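Local atomic coordinates of surface layer protein (Geobacillus stearothermophilus, PDB entry 2RA1), a protein that builds the bacterial surface layer, its N-terminal part, represented by this chain, probably attaching it to cell-wall polysaccharide. Residues P275-V280 with T288-D293. Residues are numbered along the deposited sequence; the frame is centred on the assembly and turned at random.
Sequences PKSVEV and TVTLYD
Lys276 lies across the ring of Tyr292 at the classic beta bulge of an antiparallel hairpin, formed by strands 272-280 and 286-291 in the Ig-like domain. Lys276 CB sits over the centre of the Tyr292 ring, 3.8 Å from its centroid and 6° off the normal, a CH-pi contact. With CG anti to the backbone N (chi1 172°) and the chain extended beyond it, the lysine crosses the tyrosine at about a right angle, and Lys276 CD passes 3.7 Å from Tyr292 CE2.

Two residues, Lys276 and Ser277, are set against the single Thr290 here, and a weak bond joins Ser277 N to Thr290 O at 3.4 Å. Beyond the bulge the pairing is regular, with Thr290 N bonded to Ser277 O at 3.0 Å. On the face carrying Ser277, Glu279, Thr288 and Thr290, Ser277 OG comes within 3.3 Å of Thr290 CB, while the bent Glu279 chain places OE1 3.6 Å from Thr290 OG1. The other face is apolar: Val278 and Val289 run alongside each other, Val278 CG1 4.2 Å from Val289 CG2, and both touch Phe262 of strand 262-266. Back at the bulge, one water links Lys276 O to Tyr292 OH, lying 2.8 Å from that hydroxyl oxygen.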
# COMPACT_ATOMS: atom_id res chain seq x y z
N PRO A 275 -10.57 38.13 23.32
CA PRO A 275 -9.35 37.36 23.09
C PRO A 275 -8.14 38.23 23.45
O PRO A 275 -8.10 39.41 23.07
CB PRO A 275 -9.36 37.10 21.58
CG PRO A 275 -10.56 37.77 21.03
CD PRO A 275 -11.10 38.71 22.08
N LYS A 276 -7.17 37.67 24.15
CA LYS A 276 -5.97 38.44 24.48
C LYS A 276 -4.84 38.20 23.49
O LYS A 276 -4.20 39.13 23.01
CB LYS A 276 -5.52 38.10 25.90
CG LYS A 276 -4.18 38.69 26.27
CD LYS A 276 -3.89 38.45 27.72
CE LYS A 276 -2.58 39.11 28.14
NZ LYS A 276 -2.46 39.12 29.63
N SER A 277 -4.60 36.94 23.18
CA SER A 277 -3.47 36.56 22.35
C SER A 277 -3.78 35.27 21.61
O SER A 277 -4.59 34.46 22.06
CB SER A 277 -2.24 36.36 23.24
OG SER A 277 -2.49 35.38 24.23
N VAL A 278 -3.12 35.08 20.47
CA VAL A 278 -3.16 33.82 19.75
C VAL A 278 -1.72 33.28 19.58
O VAL A 278 -0.82 34.00 19.12
CB VAL A 278 -3.87 33.97 18.38
CG1 VAL A 278 -4.11 32.61 17.73
CG2 VAL A 278 -5.19 34.70 18.55
N GLU A 279 -1.49 32.04 19.98
CA GLU A 279 -0.17 31.41 19.88
C GLU A 279 -0.27 30.17 19.02
O GLU A 279 -0.78 29.15 19.45
CB GLU A 279 0.35 31.03 21.27
CG GLU A 279 0.66 32.21 22.19
CD GLU A 279 0.21 31.98 23.64
OE1 GLU A 279 -0.98 31.64 23.86
OE2 GLU A 279 1.05 32.15 24.56
N VAL A 280 0.24 30.26 17.79
CA VAL A 280 0.09 29.17 16.82
C VAL A 280 1.16 28.08 16.94
O VAL A 280 2.31 28.34 17.31
CB VAL A 280 0.10 29.72 15.39
CG1 VAL A 280 -0.23 28.62 14.38
CG2 VAL A 280 -0.88 30.90 15.26
N THR A 288 -3.48 28.20 20.41
CA THR A 288 -4.08 28.47 21.71
C THR A 288 -4.55 29.93 21.77
O THR A 288 -3.77 30.86 21.52
CB THR A 288 -3.10 28.15 22.85
OG1 THR A 288 -3.05 26.73 23.03
CG2 THR A 288 -3.56 28.82 24.16
N VAL A 289 -5.83 30.11 22.06
CA VAL A 289 -6.39 31.44 22.21
C VAL A 289 -6.59 31.77 23.70
O VAL A 289 -7.28 31.05 24.42
CB VAL A 289 -7.71 31.60 21.43
CG1 VAL A 289 -8.34 32.95 21.73
CG2 VAL A 289 -7.46 31.44 19.93
N THR A 290 -5.95 32.85 24.14
CA THR A 290 -6.02 33.26 25.52
C THR A 290 -7.03 34.41 25.65
O THR A 290 -7.06 35.32 24.81
CB THR A 290 -4.62 33.68 26.04
OG1 THR A 290 -3.73 32.55 25.97
CG2 THR A 290 -4.69 34.15 27.47
N LEU A 291 -7.87 34.35 26.67
CA LEU A 291 -8.90 35.34 26.88
C LEU A 291 -8.51 36.28 28.01
O LEU A 291 -7.79 35.89 28.92
CB LEU A 291 -10.21 34.65 27.24
CG LEU A 291 -10.65 33.61 26.22
CD1 LEU A 291 -11.80 32.73 26.77
CD2 LEU A 291 -11.05 34.32 24.91
N TYR A 292 -8.97 37.53 27.93
CA TYR A 292 -8.91 38.43 29.06
C TYR A 292 -9.92 37.96 30.10
O TYR A 292 -9.67 37.99 31.30
CB TYR A 292 -9.26 39.86 28.63
CG TYR A 292 -8.12 40.60 27.98
CD1 TYR A 292 -8.20 41.01 26.65
CD2 TYR A 292 -6.96 40.88 28.68
CE1 TYR A 292 -7.16 41.69 26.04
CE2 TYR A 292 -5.91 41.54 28.08
CZ TYR A 292 -6.01 41.95 26.77
OH TYR A 292 -4.95 42.62 26.18
N ASP A 293 -11.07 37.52 29.61
CA ASP A 293 -12.18 37.20 30.49
C ASP A 293 -12.13 35.74 30.89
O ASP A 293 -11.43 34.93 30.29
CB ASP A 293 -13.50 37.56 29.80
CG ASP A 293 -13.56 39.02 29.42
OD1 ASP A 293 -13.70 39.33 28.22
OD2 ASP A 293 -13.43 39.87 30.31
O HOH W 1 -4.27 42.03 23.52